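Local structure of AOC_like domain-containing protein (Frankia sp. Cc1.17, 7DVI) at residues I28-R34 with S51-Y57; E62-I66 with L90-D94; V112-A118 with G130-R135. The protein catalyses an exo-selective intermolecular Diels-Alder reaction and accepts non-natural substrates. All blocks are in the same frame, centred on the assembly; numbering follows the deposited sequence.

All three contacts are antiparallel neighbour pairs in one closed barrel, and each is only partly buried. Contact 3 lies nearest the chain centre, its own centre about 6 Å away, against about 10 Å for contact 1 and about 14 Å for contact 2. Contacts 1 and 2 sit on adjoining strands, 49-57 and 63-76, stitched by probable hydrogen bonds between L56 and L64-G65. Contact 3 holds strands 114-121 and 129-135. Its aromatic rings and arginines meet the acids and amide of contact 1, beside a bulge, through the E30-R132 salt bridge. Contact 2 relies on backbone bonds and, at its more exposed end, on R93.

Contact 1. Residues I28-R34 with S51-Y57; sequences IWEPQIR and SYYDELY. With EDO (1,2-ethanediol), chain M; EDO (1,2-ethanediol), chain R.
From W29 opposite Y57 to R34 opposite Y53, segments I28-R34 and S51-Y57 run antiparallel; the axes of strands 28-30 and 51-57 approach to 4.7 Å at 157°. W29 and Y57 form a hydrogen-bonded pair with N-H to carbonyl bonds both ways, and E55 N binds P31 O. Q32 faces D54 as a non-hydrogen-bonded pair. There the register slips by one residue: Y53 O receives both I33 N, at 2.8 Å, and R34 N, at 3.0 Å, while Y53 N donates to R34 O.

The side chains follow this register. With chi1 at 180°, the W29 CG points opposite the backbone nitrogen, which brings the indole alongside Y57; the indole edge meets the phenol face in an offset edge-to-face pair, centroids of the W29 six-membered ring and the Y57 ring 5.4 Å apart and planes at 63°. Beyond that ring, Y57 OH gives a very short hydrogen bond to E55 OE1, 2.5 Å, which probably restrains both groups. I33 lies over the face of Y53, its CB 4.0 Å from the ring centroid, a CH-pi contact. On the face shared by Q32 and D54, Q32 NE2 donates in its amide plane to the syn lone pair of D54 OD1 at 3.1 Å, and the same nitrogen binds O2 of an ethanediol (chain R). D54 OD2 comes to 2.4 Å from E30 OE2, an approach too short to classify securely; the two side chains cross obliquely, and R132 bridges to E30 OE2. I28 CG2 packs against L56 CG, and I28 also touches A145 and I147 of strand 143-150.

Two successive residues, I33 and R34, opposite Y53 constitute a classic beta bulge, here in the first hairpin of an allene oxide cyclase-like barrel.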
loop_
_atom_site.group_PDB
_atom_site.type_symbol
_atom_site.label_atom_id
_atom_site.label_comp_id
_atom_site.label_asym_id
_atom_site.label_seq_id
_atom_site.Cartn_x
_atom_site.Cartn_y
_atom_site.Cartn_z
ATOM N N ILE A 28 -3.470 -16.756 -15.018
ATOM C CA ILE A 28 -2.073 -16.618 -15.485
ATOM C C ILE A 28 -1.253 -17.763 -14.901
ATOM O O ILE A 28 -1.396 -18.081 -13.705
ATOM C CB ILE A 28 -1.473 -15.249 -15.127
ATOM C CG1 ILE A 28 -2.225 -14.125 -15.840
ATOM C CG2 ILE A 28 0.023 -15.250 -15.399
ATOM C CD1 ILE A 28 -1.991 -12.760 -15.254
ATOM N N TRP A 29 -0.400 -18.308 -15.747
ATOM C CA TRP A 29 0.601 -19.345 -15.442
ATOM C C TRP A 29 1.924 -18.582 -15.499
ATOM O O TRP A 29 2.236 -18.005 -16.568
ATOM C CB TRP A 29 0.468 -20.514 -16.463
ATOM C CG TRP A 29 1.425 -21.655 -16.294
ATOM C CD1 TRP A 29 1.325 -22.681 -15.395
ATOM C CD2 TRP A 29 2.617 -21.918 -17.066
ATOM N NE1 TRP A 29 2.393 -23.529 -15.528
ATOM C CE2 TRP A 29 3.199 -23.092 -16.545
ATOM C CE3 TRP A 29 3.241 -21.289 -18.150
ATOM C CZ2 TRP A 29 4.369 -23.640 -17.079
ATOM C CZ3 TRP A 29 4.403 -21.817 -18.666
ATOM C CH2 TRP A 29 4.962 -22.978 -18.133
ATOM N N GLU A 30 2.670 -18.560 -14.397
ATOM C CA GLU A 30 3.832 -17.641 -14.234
ATOM C C GLU A 30 5.060 -18.439 -13.813
ATOM O O GLU A 30 5.330 -18.627 -12.616
ATOM C CB GLU A 30 3.474 -16.514 -13.248
ATOM C CG GLU A 30 4.621 -15.539 -13.017
ATOM C CD GLU A 30 4.320 -14.316 -12.147
ATOM O OE1 GLU A 30 3.132 -14.006 -11.985
ATOM O OE2 GLU A 30 5.314 -13.742 -11.558
ATOM N N PRO A 31 5.839 -18.963 -14.786
ATOM C CA PRO A 31 7.066 -19.665 -14.449
ATOM C C PRO A 31 8.190 -18.684 -14.148
ATOM O O PRO A 31 8.254 -17.636 -14.815
ATOM C CB PRO A 31 7.382 -20.454 -15.733
ATOM C CG PRO A 31 6.792 -19.603 -16.833
ATOM C CD PRO A 31 5.514 -19.070 -16.219
ATOM N N GLN A 32 9.077 -19.103 -13.240
ATOM C CA GLN A 32 10.263 -18.327 -12.836
ATOM C C GLN A 32 11.411 -18.638 -13.787
ATOM O O GLN A 32 11.742 -19.796 -13.895
ATOM C CB GLN A 32 10.599 -18.665 -11.391
ATOM C CG GLN A 32 11.611 -17.690 -10.812
ATOM C CD GLN A 32 11.321 -17.390 -9.362
ATOM O OE1 GLN A 32 11.761 -18.129 -8.489
ATOM N NE2 GLN A 32 10.580 -16.309 -9.100
ATOM N N ILE A 33 12.010 -17.636 -14.431
ATOM C CA ILE A 33 13.134 -17.835 -15.378
ATOM C C ILE A 33 14.452 -17.655 -14.629
ATOM O O ILE A 33 15.448 -18.401 -14.897
ATOM C CB ILE A 33 13.015 -16.864 -16.567
ATOM C CG1 ILE A 33 11.617 -16.870 -17.187
ATOM C CG2 ILE A 33 14.109 -17.133 -17.593
ATOM C CD1 ILE A 33 11.138 -18.223 -17.683
ATOM N N ARG A 34 14.525 -16.677 -13.729
ATOM C CA ARG A 34 15.757 -16.524 -12.901
ATOM C C ARG A 34 15.368 -15.922 -11.552
ATOM O O ARG A 34 14.444 -15.066 -11.503
ATOM C CB ARG A 34 16.808 -15.711 -13.645
ATOM C CG ARG A 34 18.145 -15.624 -12.923
ATOM C CD ARG A 34 18.822 -16.984 -12.676
ATOM N NE ARG A 34 20.043 -16.932 -11.860
ATOM C CZ ARG A 34 21.254 -16.616 -12.313
ATOM N NH1 ARG A 34 21.409 -16.269 -13.577
ATOM N NH2 ARG A 34 22.309 -16.622 -11.506
ATOM N N SER A 51 15.563 -11.307 -5.841
ATOM C CA SER A 51 15.215 -10.663 -7.130
ATOM C C SER A 51 14.789 -11.786 -8.068
ATOM O O SER A 51 15.328 -12.951 -7.963
ATOM C CB SER A 51 16.356 -9.876 -7.685
ATOM O OG SER A 51 16.737 -8.811 -6.819
ATOM N N TYR A 52 13.899 -11.459 -8.994
ATOM C CA TYR A 52 13.297 -12.469 -9.875
ATOM C C TYR A 52 12.924 -11.869 -11.230
ATOM O O TYR A 52 12.682 -10.647 -11.386
ATOM C CB TYR A 52 12.104 -13.101 -9.192
ATOM C CG TYR A 52 10.993 -12.147 -8.859
ATOM C CD1 TYR A 52 10.051 -11.798 -9.803
ATOM C CD2 TYR A 52 10.914 -11.546 -7.613
ATOM C CE1 TYR A 52 9.035 -10.897 -9.511
ATOM C CE2 TYR A 52 9.909 -10.645 -7.310
ATOM C CZ TYR A 52 8.982 -10.291 -8.276
ATOM O OH TYR A 52 7.941 -9.462 -7.968
ATOM N N TYR A 53 12.896 -12.778 -12.186
ATOM C CA TYR A 53 12.489 -12.582 -13.601
ATOM C C TYR A 53 11.595 -13.760 -13.951
ATOM O O TYR A 53 12.094 -14.926 -13.939
ATOM C CB TYR A 53 13.754 -12.441 -14.448
ATOM C CG TYR A 53 13.614 -12.700 -15.933
ATOM C CD1 TYR A 53 12.460 -12.405 -16.639
ATOM C CD2 TYR A 53 14.681 -13.233 -16.633
ATOM C CE1 TYR A 53 12.357 -12.664 -17.998
ATOM C CE2 TYR A 53 14.602 -13.487 -17.988
ATOM C CZ TYR A 53 13.436 -13.206 -18.670
ATOM O OH TYR A 53 13.403 -13.440 -20.009
ATOM N N ASP A 54 10.328 -13.467 -14.200
ATOM C CA ASP A 54 9.247 -14.450 -14.451
ATOM C C ASP A 54 8.657 -14.154 -15.815
ATOM O O ASP A 54 8.691 -12.986 -16.214
ATOM C CB ASP A 54 8.092 -14.346 -13.473
ATOM C CG ASP A 54 8.426 -14.768 -12.051
ATOM O OD1 ASP A 54 9.545 -15.185 -11.835
ATOM O OD2 ASP A 54 7.522 -14.702 -11.218
ATOM N N GLU A 55 8.182 -15.189 -16.504
ATOM C CA GLU A 55 7.264 -15.007 -17.641
ATOM C C GLU A 55 5.837 -15.152 -17.140
ATOM O O GLU A 55 5.615 -15.786 -16.091
ATOM C CB GLU A 55 7.553 -16.026 -18.736
ATOM C CG GLU A 55 8.790 -15.701 -19.531
ATOM C CD GLU A 55 9.116 -16.736 -20.602
ATOM O OE1 GLU A 55 8.512 -17.831 -20.601
ATOM O OE2 GLU A 55 9.941 -16.422 -21.447
ATOM N N LEU A 56 4.915 -14.542 -17.858
ATOM C CA LEU A 56 3.482 -14.728 -17.635
ATOM C C LEU A 56 2.898 -15.242 -18.953
ATOM O O LEU A 56 3.218 -14.658 -20.007
ATOM C CB LEU A 56 2.832 -13.394 -17.257
ATOM C CG LEU A 56 3.018 -12.949 -15.800
ATOM C CD1 LEU A 56 4.433 -12.440 -15.616
ATOM C CD2 LEU A 56 2.000 -11.879 -15.451
ATOM N N TYR A 57 1.996 -16.209 -18.828
ATOM C CA TYR A 57 1.189 -16.801 -19.913
ATOM C C TYR A 57 -0.272 -16.623 -19.531
ATOM O O TYR A 57 -0.638 -16.826 -18.351
ATOM C CB TYR A 57 1.630 -18.251 -20.127
ATOM C CG TYR A 57 3.025 -18.378 -20.673
ATOM C CD1 TYR A 57 4.138 -18.296 -19.846
ATOM C CD2 TYR A 57 3.234 -18.595 -22.032
ATOM C CE1 TYR A 57 5.418 -18.362 -20.362
ATOM C CE2 TYR A 57 4.505 -18.677 -22.555
ATOM C CZ TYR A 57 5.596 -18.565 -21.719
ATOM O OH TYR A 57 6.852 -18.687 -22.231
HETATM C C1 EDO M . 14.827 -20.239 -11.006
HETATM O O1 EDO M . 13.893 -20.812 -11.872
HETATM C C2 EDO M . 16.173 -20.213 -11.592
HETATM O O2 EDO M . 17.028 -19.277 -10.952
HETATM C C1 EDO R . 9.051 -14.869 -3.846
HETATM O O1 EDO R . 7.900 -14.584 -3.119
HETATM C C2 EDO R . 8.821 -14.729 -5.306
HETATM O O2 EDO R . 9.794 -15.401 -6.107
#

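Contact 2. Residues E62-I66 with L90-D94; sequences ELLGI and LFLRD. With EDO (1,2-ethanediol), chain I; EDO (1,2-ethanediol), chain H.
I66 and F91 make the regular part of this contact, an antiparallel hydrogen-bonded pair with I66 N to F91 O at 3.0 Å and F91 N to I66 O at 2.9 Å. Beside it, R93 N binds L64 O at 2.7 Å, nearly in line with the carbonyl bond. Between these bonds G65 faces L92; the strands come to 4.1 Å between the CA atoms of G65 and L92, so near that a beta carbon on G65 would collide with F91 O and L92 CA. The R93 side chain is modelled in two conformers. In the one described here, L64 CD1 rests over the centre of one face of the R93 guanidinium, 3.5 Å from CZ, R93 NH2 makes a hydrogen bond to L63 O from above the carbonyl plane, and NH1 forms a salt bridge with D58.

The next shell lies beyond R93. D94 makes no contact with 62-66, yet its OD1 bonds to Y125 OH and its OD2 to H25 NE2, with an ethanediol (chain H) O2 at 2.7 Å from OD2. With an alanine here, Y125 and H25 would probably both lose their carboxylate partner, and the turn after R93 its side-chain ties to them.

L64 and G65 both face L56 of strand 49-57 in a classic bulge. On the other flank, L90, F91 and L92 pack on strand 95-104. L64 also touches H25 and I28 of strand 22-37.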
loop_
_atom_site.group_PDB
_atom_site.type_symbol
_atom_site.label_atom_id
_atom_site.label_comp_id
_atom_site.label_asym_id
_atom_site.label_seq_id
_atom_site.Cartn_x
_atom_site.Cartn_y
_atom_site.Cartn_z
ATOM N N GLU A 62 -0.687 -18.773 -24.062
ATOM C CA GLU A 62 0.040 -17.791 -24.915
ATOM C C GLU A 62 0.795 -16.787 -24.016
ATOM O O GLU A 62 0.239 -16.391 -22.967
ATOM C CB GLU A 62 -0.954 -16.982 -25.746
ATOM C CG GLU A 62 -1.890 -17.817 -26.608
ATOM C CD GLU A 62 -1.353 -18.112 -27.994
ATOM O OE1 GLU A 62 -2.176 -18.328 -28.905
ATOM O OE2 GLU A 62 -0.115 -18.118 -28.155
ATOM N N LEU A 63 1.972 -16.336 -24.434
ATOM C CA LEU A 63 2.775 -15.295 -23.738
ATOM C C LEU A 63 1.971 -14.003 -23.523
ATOM O O LEU A 63 1.289 -13.479 -24.459
ATOM C CB LEU A 63 4.057 -15.037 -24.524
ATOM C CG LEU A 63 5.091 -14.126 -23.847
ATOM C CD1 LEU A 63 5.674 -14.763 -22.589
ATOM C CD2 LEU A 63 6.195 -13.788 -24.819
ATOM N N LEU A 64 1.985 -13.517 -22.284
ATOM C CA LEU A 64 1.360 -12.224 -21.933
ATOM C C LEU A 64 2.469 -11.195 -21.744
ATOM O O LEU A 64 2.296 -10.017 -22.188
ATOM C CB LEU A 64 0.490 -12.402 -20.695
ATOM C CG LEU A 64 -0.331 -11.193 -20.269
ATOM C CD1 LEU A 64 -1.405 -10.815 -21.302
ATOM C CD2 LEU A 64 -0.996 -11.493 -18.933
ATOM N N GLY A 65 3.580 -11.609 -21.148
ATOM C CA GLY A 65 4.791 -10.796 -21.013
ATOM C C GLY A 65 5.691 -11.308 -19.907
ATOM O O GLY A 65 5.730 -12.542 -19.661
ATOM N N ILE A 66 6.381 -10.375 -19.254
ATOM C CA ILE A 66 7.397 -10.687 -18.215
ATOM C C ILE A 66 7.174 -9.754 -17.008
ATOM O O ILE A 66 6.547 -8.688 -17.139
ATOM C CB ILE A 66 8.840 -10.601 -18.751
ATOM C CG1 ILE A 66 9.263 -9.157 -19.005
ATOM C CG2 ILE A 66 9.072 -11.495 -19.975
ATOM C CD1 ILE A 66 10.756 -8.912 -18.932
ATOM N N LEU A 90 5.960 -5.038 -14.714
ATOM C CA LEU A 90 5.385 -6.016 -15.667
ATOM C C LEU A 90 5.324 -5.359 -17.051
ATOM O O LEU A 90 4.801 -4.214 -17.159
ATOM C CB LEU A 90 4.017 -6.436 -15.152
ATOM C CG LEU A 90 4.033 -7.048 -13.743
ATOM C CD1 LEU A 90 3.582 -6.031 -12.699
ATOM C CD2 LEU A 90 3.154 -8.287 -13.663
ATOM N N PHE A 91 6.002 -5.986 -18.008
ATOM C CA PHE A 91 6.087 -5.556 -19.427
ATOM C C PHE A 91 5.242 -6.555 -20.223
ATOM O O PHE A 91 5.662 -7.712 -20.355
ATOM C CB PHE A 91 7.558 -5.537 -19.814
ATOM C CG PHE A 91 8.329 -4.454 -19.115
ATOM C CD1 PHE A 91 8.420 -3.178 -19.649
ATOM C CD2 PHE A 91 8.944 -4.717 -17.885
ATOM C CE1 PHE A 91 9.129 -2.180 -19.000
ATOM C CE2 PHE A 91 9.680 -3.735 -17.250
ATOM C CZ PHE A 91 9.747 -2.457 -17.785
ATOM N N LEU A 92 4.004 -6.198 -20.493
ATOM C CA LEU A 92 3.020 -7.096 -21.134
ATOM C C LEU A 92 2.742 -6.682 -22.595
ATOM O O LEU A 92 3.141 -5.567 -23.017
ATOM C CB LEU A 92 1.738 -7.106 -20.307
ATOM C CG LEU A 92 1.931 -7.286 -18.802
ATOM C CD1 LEU A 92 0.619 -7.336 -18.103
ATOM C CD2 LEU A 92 2.716 -8.547 -18.494
ATOM N N ARG A 93 2.124 -7.604 -23.356
ATOM C CA ARG A 93 1.820 -7.423 -24.803
ATOM C C ARG A 93 0.967 -6.140 -24.952
ATOM O O ARG A 93 1.220 -5.387 -25.875
ATOM C CB ARG A 93 1.248 -8.731 -25.390
ATOM C CG ARG A 93 -0.118 -9.190 -24.869
ATOM C CD ARG A 93 -0.549 -10.590 -25.334
ATOM N NE ARG A 93 -1.855 -11.007 -24.812
ATOM C CZ ARG A 93 -2.163 -12.237 -24.410
ATOM N NH1 ARG A 93 -3.364 -12.493 -23.921
ATOM N NH2 ARG A 93 -1.263 -13.191 -24.443
ATOM N N ASP A 94 0.067 -5.861 -24.006
ATOM C CA ASP A 94 -0.916 -4.748 -24.078
ATOM C C ASP A 94 -0.540 -3.537 -23.186
ATOM O O ASP A 94 -1.303 -2.571 -23.151
ATOM C CB ASP A 94 -2.300 -5.309 -23.777
ATOM C CG ASP A 94 -2.437 -5.953 -22.397
ATOM O OD1 ASP A 94 -1.427 -6.024 -21.637
ATOM O OD2 ASP A 94 -3.537 -6.379 -22.091
HETATM C C1 EDO I . 6.560 -4.558 -23.372
HETATM O O1 EDO I . 5.570 -3.630 -22.994
HETATM C C2 EDO I . 7.876 -3.961 -23.668
HETATM O O2 EDO I . 7.793 -2.590 -23.964
HETATM C C1 EDO H . -7.229 -7.618 -23.078
HETATM O O1 EDO H . -6.985 -8.937 -23.502
HETATM C C2 EDO H . -6.313 -6.613 -23.645
HETATM O O2 EDO H . -5.134 -7.142 -24.180
#

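Contact 3. Residues V112-A118 with G130-R135; sequences VWVGYPA and GRREWR
R135 meets W113 along almost its whole length. Its CB sits 3.7 Å from V112 O; with CG between the backbone N and the carbonyl carbon (chi1 60°) and the chain extended to NE, the side chain then runs across the indole. CG lies over the ring face. CD is 3.8 Å from the centroid of the W113 five-membered ring and only 15° off its normal, a CH-pi contact. At the tip, the guanidinium is turned 24° from the ring plane, with CZ 3.4 Å from W113 NE1; NE1 and NE are both donors, so no bond joins them, and NE is instead paired with E144 in a salt bridge.

The backbones beneath are antiparallel, with hydrogen-bonded pairs at V114-W134, Y116-R132 and A118-G130. On the face carrying V114, Y116, R132 and W134, V114 CG2 stands over the W134 six-membered ring, 3.5 Å from its centroid. W134 NE1 makes a weak bond to Y116 OH at 3.4 Å, and that hydroxyl has a stronger partner in E88. E88 also bridges to buried R132. E133 is on the other face; R131 NE makes a salt bridge to its OE2 at 2.7 Å, in the guanidinium plane, while a water links R131 NH2 to G115 O.

Chemically, one face of the hairpin carries aromatic rings and a buried arginine in salt bridges with E88 and E30, with dimethyl sulfoxide, probably from the crystallisation liquor, bound close to R132; this is consistent with a polar, aromatic-lined pocket within the barrel.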
loop_
_atom_site.group_PDB
_atom_site.type_symbol
_atom_site.label_atom_id
_atom_site.label_comp_id
_atom_site.label_asym_id
_atom_site.label_seq_id
_atom_site.Cartn_x
_atom_site.Cartn_y
_atom_site.Cartn_z
ATOM N N VAL A 112 -1.621 -19.347 -0.032
ATOM C CA VAL A 112 -2.694 -18.320 0.078
ATOM C C VAL A 112 -2.434 -17.274 -1.009
ATOM O O VAL A 112 -1.247 -16.952 -1.257
ATOM C CB VAL A 112 -2.728 -17.673 1.472
ATOM C CG1 VAL A 112 -3.774 -16.573 1.578
ATOM C CG2 VAL A 112 -2.936 -18.730 2.553
ATOM N N TRP A 113 -3.512 -16.778 -1.597
ATOM C CA TRP A 113 -3.489 -15.590 -2.479
ATOM C C TRP A 113 -2.823 -14.420 -1.755
ATOM O O TRP A 113 -3.276 -14.023 -0.653
ATOM C CB TRP A 113 -4.898 -15.217 -2.924
ATOM C CG TRP A 113 -5.397 -16.009 -4.097
ATOM C CD1 TRP A 113 -6.370 -16.963 -4.071
ATOM C CD2 TRP A 113 -5.033 -15.854 -5.485
ATOM N NE1 TRP A 113 -6.600 -17.443 -5.332
ATOM C CE2 TRP A 113 -5.805 -16.783 -6.223
ATOM C CE3 TRP A 113 -4.111 -15.061 -6.173
ATOM C CZ2 TRP A 113 -5.698 -16.924 -7.606
ATOM C CZ3 TRP A 113 -4.012 -15.182 -7.546
ATOM C CH2 TRP A 113 -4.778 -16.122 -8.247
ATOM N N VAL A 114 -1.789 -13.859 -2.372
ATOM C CA VAL A 114 -1.224 -12.569 -1.905
ATOM C C VAL A 114 -1.347 -11.558 -3.041
ATOM O O VAL A 114 -1.612 -11.950 -4.190
ATOM C CB VAL A 114 0.232 -12.755 -1.446
ATOM C CG1 VAL A 114 0.334 -13.771 -0.300
ATOM C CG2 VAL A 114 1.165 -13.133 -2.588
ATOM N N GLY A 115 -1.118 -10.297 -2.728
ATOM C CA GLY A 115 -0.834 -9.274 -3.754
ATOM C C GLY A 115 -0.867 -7.881 -3.174
ATOM O O GLY A 115 -0.940 -7.722 -1.917
ATOM N N TYR A 116 -0.824 -6.884 -4.060
ATOM C CA TYR A 116 -0.601 -5.481 -3.649
ATOM C C TYR A 116 -0.958 -4.550 -4.814
ATOM O O TYR A 116 -1.185 -4.996 -5.953
ATOM C CB TYR A 116 0.865 -5.309 -3.244
ATOM C CG TYR A 116 1.810 -6.190 -4.024
ATOM C CD1 TYR A 116 2.184 -5.913 -5.323
ATOM C CD2 TYR A 116 2.322 -7.343 -3.446
ATOM C CE1 TYR A 116 3.019 -6.768 -6.028
ATOM C CE2 TYR A 116 3.134 -8.206 -4.143
ATOM C CZ TYR A 116 3.479 -7.942 -5.452
ATOM O OH TYR A 116 4.326 -8.814 -6.117
ATOM N N PRO A 117 -1.044 -3.244 -4.524
ATOM C CA PRO A 117 -1.454 -2.264 -5.526
ATOM C C PRO A 117 -0.555 -2.243 -6.767
ATOM O O PRO A 117 0.638 -2.464 -6.710
ATOM C CB PRO A 117 -1.421 -0.921 -4.773
ATOM C CG PRO A 117 -1.617 -1.336 -3.316
ATOM C CD PRO A 117 -0.877 -2.643 -3.184
ATOM N N ALA A 118 -1.208 -1.871 -7.867
ATOM C CA ALA A 118 -0.616 -1.773 -9.198
ATOM C C ALA A 118 -1.186 -0.529 -9.900
ATOM O O ALA A 118 -2.347 -0.178 -9.655
ATOM C CB ALA A 118 -0.917 -3.038 -9.948
ATOM N N GLY A 130 -5.139 -0.796 -9.655
ATOM C CA GLY A 130 -5.791 -1.996 -9.112
ATOM C C GLY A 130 -4.768 -2.856 -8.366
ATOM O O GLY A 130 -4.025 -2.304 -7.527
ATOM N N ARG A 131 -4.650 -4.119 -8.729
ATOM C CA ARG A 131 -3.890 -5.102 -7.944
ATOM C C ARG A 131 -3.273 -6.115 -8.868
ATOM O O ARG A 131 -3.848 -6.395 -9.948
ATOM C CB ARG A 131 -4.812 -5.806 -6.957
ATOM C CG ARG A 131 -5.124 -4.944 -5.746
ATOM C CD ARG A 131 -5.987 -5.703 -4.766
ATOM N NE ARG A 131 -5.356 -6.941 -4.273
ATOM C CZ ARG A 131 -4.524 -7.022 -3.235
ATOM N NH1 ARG A 131 -4.143 -5.932 -2.601
ATOM N NH2 ARG A 131 -4.052 -8.188 -2.847
ATOM N N ARG A 132 -2.106 -6.574 -8.446
ATOM C CA ARG A 132 -1.330 -7.691 -9.016
ATOM C C ARG A 132 -1.365 -8.717 -7.882
ATOM O O ARG A 132 -1.064 -8.357 -6.764
ATOM C CB ARG A 132 0.093 -7.275 -9.374
ATOM C CG ARG A 132 0.935 -8.378 -9.997
ATOM C CD ARG A 132 1.488 -9.437 -9.063
ATOM N NE ARG A 132 2.774 -9.912 -9.515
ATOM C CZ ARG A 132 3.009 -11.039 -10.151
ATOM N NH1 ARG A 132 2.032 -11.876 -10.418
ATOM N NH2 ARG A 132 4.229 -11.330 -10.520
ATOM N N GLU A 133 -1.785 -9.930 -8.184
ATOM C CA GLU A 133 -2.001 -10.987 -7.178
ATOM C C GLU A 133 -1.359 -12.259 -7.696
ATOM O O GLU A 133 -1.145 -12.365 -8.922
ATOM C CB GLU A 133 -3.495 -11.171 -6.909
ATOM C CG GLU A 133 -4.124 -10.048 -6.127
ATOM C CD GLU A 133 -5.643 -10.032 -6.169
ATOM O OE1 GLU A 133 -6.249 -10.940 -6.787
ATOM O OE2 GLU A 133 -6.212 -9.076 -5.628
ATOM N N TRP A 134 -1.076 -13.196 -6.791
ATOM C CA TRP A 134 -0.503 -14.507 -7.173
ATOM C C TRP A 134 -0.658 -15.448 -5.985
ATOM O O TRP A 134 -0.924 -14.966 -4.860
ATOM C CB TRP A 134 0.950 -14.412 -7.616
ATOM C CG TRP A 134 1.837 -13.605 -6.711
ATOM C CD1 TRP A 134 1.970 -12.242 -6.677
ATOM C CD2 TRP A 134 2.769 -14.111 -5.746
ATOM N NE1 TRP A 134 2.887 -11.861 -5.740
ATOM C CE2 TRP A 134 3.409 -12.993 -5.167
ATOM C CE3 TRP A 134 3.123 -15.388 -5.337
ATOM C CZ2 TRP A 134 4.377 -13.125 -4.179
ATOM C CZ3 TRP A 134 4.078 -15.522 -4.360
ATOM C CH2 TRP A 134 4.675 -14.403 -3.779
ATOM N N ARG A 135 -0.463 -16.737 -6.238
ATOM C CA ARG A 135 -0.376 -17.769 -5.175
ATOM C C ARG A 135 0.513 -18.909 -5.653
ATOM O O ARG A 135 0.597 -19.198 -6.875
ATOM C CB ARG A 135 -1.746 -18.257 -4.719
ATOM C CG ARG A 135 -2.558 -18.881 -5.837
ATOM C CD ARG A 135 -3.659 -19.747 -5.288
ATOM N NE ARG A 135 -4.582 -20.101 -6.350
ATOM C CZ ARG A 135 -5.766 -20.683 -6.164
ATOM N NH1 ARG A 135 -6.168 -21.007 -4.953
ATOM N NH2 ARG A 135 -6.551 -20.937 -7.194
HETATM O O HOH W 1 -2.978 -8.852 -0.031
#